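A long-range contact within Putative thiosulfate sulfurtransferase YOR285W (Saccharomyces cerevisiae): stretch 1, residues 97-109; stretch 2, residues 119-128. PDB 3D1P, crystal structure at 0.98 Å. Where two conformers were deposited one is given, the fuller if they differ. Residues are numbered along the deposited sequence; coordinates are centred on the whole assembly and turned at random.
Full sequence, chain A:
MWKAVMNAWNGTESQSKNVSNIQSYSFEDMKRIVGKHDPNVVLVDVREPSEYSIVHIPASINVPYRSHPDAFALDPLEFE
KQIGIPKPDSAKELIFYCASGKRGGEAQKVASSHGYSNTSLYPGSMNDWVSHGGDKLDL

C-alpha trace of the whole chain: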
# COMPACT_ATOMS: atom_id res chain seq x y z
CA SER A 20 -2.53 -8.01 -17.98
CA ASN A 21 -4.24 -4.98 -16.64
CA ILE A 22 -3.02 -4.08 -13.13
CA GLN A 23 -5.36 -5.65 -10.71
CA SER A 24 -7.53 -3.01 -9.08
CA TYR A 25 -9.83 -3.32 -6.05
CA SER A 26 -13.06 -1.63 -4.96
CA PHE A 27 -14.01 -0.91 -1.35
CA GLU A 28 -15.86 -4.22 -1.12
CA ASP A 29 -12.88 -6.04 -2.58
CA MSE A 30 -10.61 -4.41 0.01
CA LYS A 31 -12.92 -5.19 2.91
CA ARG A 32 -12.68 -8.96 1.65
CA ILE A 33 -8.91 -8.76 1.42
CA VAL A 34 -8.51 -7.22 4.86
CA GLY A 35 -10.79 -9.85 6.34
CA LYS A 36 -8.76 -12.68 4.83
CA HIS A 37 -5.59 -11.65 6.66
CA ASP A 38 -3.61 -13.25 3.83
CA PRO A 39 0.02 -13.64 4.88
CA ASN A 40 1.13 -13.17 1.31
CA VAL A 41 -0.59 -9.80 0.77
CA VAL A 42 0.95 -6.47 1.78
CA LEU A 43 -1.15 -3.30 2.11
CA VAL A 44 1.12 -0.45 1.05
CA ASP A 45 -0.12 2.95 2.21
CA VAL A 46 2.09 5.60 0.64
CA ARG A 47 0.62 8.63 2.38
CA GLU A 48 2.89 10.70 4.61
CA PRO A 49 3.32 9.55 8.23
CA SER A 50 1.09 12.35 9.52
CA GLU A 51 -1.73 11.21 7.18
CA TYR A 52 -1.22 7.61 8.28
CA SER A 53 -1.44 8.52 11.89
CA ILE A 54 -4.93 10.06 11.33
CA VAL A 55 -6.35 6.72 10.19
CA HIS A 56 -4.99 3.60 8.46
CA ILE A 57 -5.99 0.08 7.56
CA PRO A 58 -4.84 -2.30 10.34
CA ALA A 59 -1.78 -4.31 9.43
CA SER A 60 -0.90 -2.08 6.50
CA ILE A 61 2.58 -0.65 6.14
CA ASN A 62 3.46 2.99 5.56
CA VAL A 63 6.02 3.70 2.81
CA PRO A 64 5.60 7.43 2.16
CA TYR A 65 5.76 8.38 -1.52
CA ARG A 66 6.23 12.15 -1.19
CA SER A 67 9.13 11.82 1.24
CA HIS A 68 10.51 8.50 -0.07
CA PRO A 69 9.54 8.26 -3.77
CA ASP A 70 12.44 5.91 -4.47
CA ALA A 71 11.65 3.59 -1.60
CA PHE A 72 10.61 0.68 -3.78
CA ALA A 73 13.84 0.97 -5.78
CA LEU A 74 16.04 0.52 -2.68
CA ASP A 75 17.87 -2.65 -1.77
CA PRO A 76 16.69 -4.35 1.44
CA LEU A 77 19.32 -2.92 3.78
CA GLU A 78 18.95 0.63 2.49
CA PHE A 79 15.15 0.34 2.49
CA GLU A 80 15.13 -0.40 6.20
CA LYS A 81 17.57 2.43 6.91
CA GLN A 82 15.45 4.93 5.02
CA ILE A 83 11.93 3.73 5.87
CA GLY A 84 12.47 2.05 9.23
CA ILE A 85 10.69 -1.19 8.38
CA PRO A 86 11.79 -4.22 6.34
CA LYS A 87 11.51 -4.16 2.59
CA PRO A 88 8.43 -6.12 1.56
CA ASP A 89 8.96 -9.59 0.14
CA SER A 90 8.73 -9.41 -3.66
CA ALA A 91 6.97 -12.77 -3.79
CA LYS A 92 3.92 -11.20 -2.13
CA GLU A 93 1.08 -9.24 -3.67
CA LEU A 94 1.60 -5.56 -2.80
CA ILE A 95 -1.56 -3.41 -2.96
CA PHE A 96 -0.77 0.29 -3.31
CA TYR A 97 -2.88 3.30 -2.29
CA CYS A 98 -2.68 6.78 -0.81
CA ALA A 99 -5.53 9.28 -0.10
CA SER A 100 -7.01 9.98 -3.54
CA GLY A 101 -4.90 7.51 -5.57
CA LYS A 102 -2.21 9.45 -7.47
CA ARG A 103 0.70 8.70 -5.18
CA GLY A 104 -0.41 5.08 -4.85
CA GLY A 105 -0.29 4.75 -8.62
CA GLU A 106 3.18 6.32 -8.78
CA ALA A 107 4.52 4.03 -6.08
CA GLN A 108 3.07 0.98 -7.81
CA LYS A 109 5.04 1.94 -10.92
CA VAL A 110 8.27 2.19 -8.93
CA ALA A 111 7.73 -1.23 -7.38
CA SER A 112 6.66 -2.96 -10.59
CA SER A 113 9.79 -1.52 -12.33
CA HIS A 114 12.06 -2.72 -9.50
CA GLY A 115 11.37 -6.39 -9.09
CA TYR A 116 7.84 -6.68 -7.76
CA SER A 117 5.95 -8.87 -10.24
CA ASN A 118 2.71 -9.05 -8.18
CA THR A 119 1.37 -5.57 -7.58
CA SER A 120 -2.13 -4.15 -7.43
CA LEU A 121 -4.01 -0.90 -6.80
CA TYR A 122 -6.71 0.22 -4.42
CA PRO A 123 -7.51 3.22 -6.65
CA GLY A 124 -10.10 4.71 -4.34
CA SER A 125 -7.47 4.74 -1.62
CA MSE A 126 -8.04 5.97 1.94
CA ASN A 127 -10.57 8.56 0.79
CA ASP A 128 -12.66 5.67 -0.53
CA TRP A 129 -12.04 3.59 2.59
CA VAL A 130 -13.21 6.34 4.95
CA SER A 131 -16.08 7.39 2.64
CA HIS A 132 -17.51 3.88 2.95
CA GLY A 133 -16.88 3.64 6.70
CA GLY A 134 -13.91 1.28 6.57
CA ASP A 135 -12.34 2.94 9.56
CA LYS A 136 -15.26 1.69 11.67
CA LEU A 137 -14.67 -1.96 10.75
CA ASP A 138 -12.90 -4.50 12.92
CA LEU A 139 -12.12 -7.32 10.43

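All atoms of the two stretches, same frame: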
# COMPACT_ATOMS: atom_id res chain seq x y z
N TYR A 97 -1.86 2.24 -2.37
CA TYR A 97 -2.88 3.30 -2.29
C TYR A 97 -2.31 4.46 -1.49
O TYR A 97 -1.32 4.34 -0.76
CB TYR A 97 -4.18 2.78 -1.66
CG TYR A 97 -4.00 2.13 -0.33
CD1 TYR A 97 -4.09 2.86 0.85
CD2 TYR A 97 -3.74 0.77 -0.20
CE1 TYR A 97 -3.93 2.28 2.07
CE2 TYR A 97 -3.55 0.16 1.02
CZ TYR A 97 -3.66 0.91 2.18
OH TYR A 97 -3.50 0.30 3.39
N CYS A 98 -3.01 5.59 -1.59
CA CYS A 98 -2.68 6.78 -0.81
C CYS A 98 -3.99 7.35 -0.22
O CYS A 98 -4.68 6.63 0.49
CB CYS A 98 -1.81 7.78 -1.63
SG CYS A 98 -2.56 8.34 -3.16
N ALA A 99 -4.28 8.63 -0.51
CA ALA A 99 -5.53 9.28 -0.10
C ALA A 99 -6.51 9.26 -1.28
O ALA A 99 -7.55 8.63 -1.19
CB ALA A 99 -5.28 10.68 0.41
N SER A 100 -6.15 9.93 -2.38
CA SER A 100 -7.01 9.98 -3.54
C SER A 100 -6.56 9.10 -4.70
O SER A 100 -7.30 8.96 -5.68
CB SER A 100 -7.23 11.41 -4.04
OG SER A 100 -6.06 12.04 -4.37
N GLY A 101 -5.37 8.49 -4.62
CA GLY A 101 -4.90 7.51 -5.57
C GLY A 101 -3.65 7.85 -6.35
O GLY A 101 -2.99 6.95 -6.85
N LYS A 102 -3.32 9.12 -6.54
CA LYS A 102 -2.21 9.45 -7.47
C LYS A 102 -0.89 8.90 -6.98
O LYS A 102 -0.11 8.31 -7.75
CB LYS A 102 -2.10 10.94 -7.70
CG LYS A 102 -0.99 11.29 -8.70
CD LYS A 102 -1.00 12.73 -9.11
CE LYS A 102 0.28 13.16 -9.82
NZ LYS A 102 0.13 14.45 -10.49
N ARG A 103 -0.56 9.17 -5.71
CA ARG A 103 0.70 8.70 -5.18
C ARG A 103 0.75 7.18 -5.15
O ARG A 103 1.80 6.59 -5.40
CB ARG A 103 0.95 9.28 -3.79
CG ARG A 103 1.10 10.80 -3.79
CD ARG A 103 1.08 11.34 -2.39
NE ARG A 103 -0.23 11.27 -1.80
CZ ARG A 103 -0.54 11.53 -0.53
NH1 ARG A 103 0.43 11.66 0.37
NH2 ARG A 103 -1.80 11.62 -0.14
N GLY A 104 -0.36 6.53 -4.79
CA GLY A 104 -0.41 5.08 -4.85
C GLY A 104 -0.05 4.54 -6.24
O GLY A 104 0.70 3.59 -6.37
N GLY A 105 -0.59 5.17 -7.27
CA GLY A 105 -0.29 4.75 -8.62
C GLY A 105 1.17 4.93 -8.97
O GLY A 105 1.79 4.08 -9.64
N GLU A 106 1.76 6.05 -8.53
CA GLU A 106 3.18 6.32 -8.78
C GLU A 106 4.05 5.29 -8.09
O GLU A 106 5.05 4.80 -8.65
CB GLU A 106 3.58 7.72 -8.28
CG GLU A 106 3.01 8.85 -9.13
CD GLU A 106 3.35 8.69 -10.63
OE1 GLU A 106 4.53 8.48 -10.96
OE2 GLU A 106 2.43 8.69 -11.48
N ALA A 107 3.74 5.01 -6.84
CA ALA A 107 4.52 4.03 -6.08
C ALA A 107 4.42 2.65 -6.67
O ALA A 107 5.42 1.91 -6.74
CB ALA A 107 4.08 4.04 -4.62
N GLN A 108 3.25 2.27 -7.16
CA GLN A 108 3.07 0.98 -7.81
C GLN A 108 4.01 0.87 -9.01
O GLN A 108 4.59 -0.19 -9.25
CB GLN A 108 1.61 0.77 -8.23
CG GLN A 108 1.32 -0.58 -8.85
CD GLN A 108 1.66 -0.75 -10.35
OE1 GLN A 108 1.90 -1.91 -10.82
NE2 GLN A 108 1.70 0.31 -11.09
N LYS A 109 4.16 1.95 -9.76
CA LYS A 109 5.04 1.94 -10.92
C LYS A 109 6.49 1.75 -10.52
O LYS A 109 7.25 1.05 -11.20
CB LYS A 109 4.87 3.21 -11.72
CG LYS A 109 3.59 3.23 -12.54
CD LYS A 109 3.27 4.56 -13.21
CE LYS A 109 2.07 4.41 -14.15
NZ LYS A 109 1.41 5.68 -14.60
N THR A 119 1.77 -6.83 -8.17
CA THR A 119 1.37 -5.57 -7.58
C THR A 119 -0.05 -5.23 -8.07
O THR A 119 -0.48 -5.63 -9.16
CB THR A 119 2.29 -4.39 -7.94
OG1 THR A 119 2.27 -4.16 -9.35
CG2 THR A 119 3.73 -4.65 -7.50
N SER A 120 -0.75 -4.50 -7.23
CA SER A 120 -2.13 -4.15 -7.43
C SER A 120 -2.40 -2.76 -6.92
O SER A 120 -1.58 -2.18 -6.21
CB SER A 120 -3.05 -5.14 -6.70
OG SER A 120 -2.75 -6.45 -7.08
N LEU A 121 -3.58 -2.23 -7.25
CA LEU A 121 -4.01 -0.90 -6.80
C LEU A 121 -5.31 -1.01 -6.02
O LEU A 121 -6.20 -1.79 -6.36
CB LEU A 121 -4.30 0.03 -7.96
CG LEU A 121 -3.15 0.39 -8.85
CD1 LEU A 121 -3.62 1.13 -10.10
CD2 LEU A 121 -2.14 1.24 -8.10
N TYR A 122 -5.42 -0.15 -5.03
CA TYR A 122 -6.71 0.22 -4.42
C TYR A 122 -6.93 1.67 -4.87
O TYR A 122 -6.53 2.60 -4.20
CB TYR A 122 -6.66 0.11 -2.91
CG TYR A 122 -7.87 0.60 -2.17
CD1 TYR A 122 -7.76 0.97 -0.84
CD2 TYR A 122 -9.13 0.70 -2.76
CE1 TYR A 122 -8.86 1.34 -0.10
CE2 TYR A 122 -10.25 1.10 -2.04
CZ TYR A 122 -10.11 1.44 -0.69
OH TYR A 122 -11.17 1.81 0.07
N PRO A 123 -7.49 1.87 -6.08
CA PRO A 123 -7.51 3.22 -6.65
C PRO A 123 -8.23 4.24 -5.76
O PRO A 123 -7.82 5.39 -5.69
CB PRO A 123 -8.18 3.03 -8.02
CG PRO A 123 -8.48 1.73 -8.14
CD PRO A 123 -8.04 0.89 -7.03
N GLY A 124 -9.34 3.81 -5.16
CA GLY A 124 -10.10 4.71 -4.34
C GLY A 124 -9.35 5.19 -3.11
O GLY A 124 -9.60 6.28 -2.59
N SER A 125 -8.42 4.35 -2.63
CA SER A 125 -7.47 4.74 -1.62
C SER A 125 -8.17 5.08 -0.30
O SER A 125 -9.31 4.69 -0.06
CB SER A 125 -6.55 5.84 -2.16
OG SER A 125 -5.66 5.30 -3.16
N MSE A 126 -7.45 5.76 0.62
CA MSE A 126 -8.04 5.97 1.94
C MSE A 126 -9.24 6.89 1.90
O MSE A 126 -10.10 6.80 2.79
CB MSE A 126 -6.97 6.42 2.94
CG MSE A 126 -5.99 5.34 3.30
SE MSE A 126 -6.77 3.78 4.14
CE MSE A 126 -7.40 4.65 5.74
N ASN A 127 -9.36 7.76 0.89
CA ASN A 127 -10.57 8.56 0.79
C ASN A 127 -11.77 7.63 0.59
O ASN A 127 -12.82 7.82 1.20
CB ASN A 127 -10.49 9.56 -0.38
CG ASN A 127 -9.55 10.70 -0.12
OD1 ASN A 127 -8.85 10.78 0.89
ND2 ASN A 127 -9.49 11.61 -1.12
N ASP A 128 -11.61 6.64 -0.29
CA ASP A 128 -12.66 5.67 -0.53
C ASP A 128 -12.94 4.85 0.73
O ASP A 128 -14.11 4.62 1.10
CB ASP A 128 -12.25 4.79 -1.69
CG ASP A 128 -13.25 3.69 -2.03
OD1 ASP A 128 -14.00 3.87 -3.01
OD2 ASP A 128 -13.24 2.67 -1.32

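The loop that opens stretch 1 packs against the turn of stretch 2 and the residues that follow it. Ser 125, at the end of a type I turn from Tyr 122, adopts chi1 m (-70°), which places its hydroxyl between the two stretches: OG accepts from Cys 98 N (3.1 Å) and donates to Tyr 122 O (3.0 Å), so one side chain ties the loop to the turn. Backbone bonds continue the register, Met 126 N to Cys 98 O and Asn 127 N to Ala 99 O, both 2.9 Å. Cys 98 CB points away from stretch 2; with chi1 p, its SG instead accepts from Gly 104 N (3.3 Å) in the following helix. The CA-to-CB bonds of Tyr 97 (p) and Tyr 122 (t) both point toward the other stretch, and the edge of the Tyr 122 ring meets the face of Tyr 97, planes at 69°; Tyr 122 OH donates to Asp 128 OD2 (2.6 Å). Met 126, a selenomethionine with all three chi angles m, brings SE to 3.8 Å from Tyr 97 CE1, oblique to the ring. At Gly 101, phi of 117° and the nearby Pro 123 O leave no room for a CB. Farther along the helix, Gln 108 (chi1 t, chi2 m) reaches Thr 119 (p), whose OG1 donates to Gln 108 OE1 at 2.7 Å.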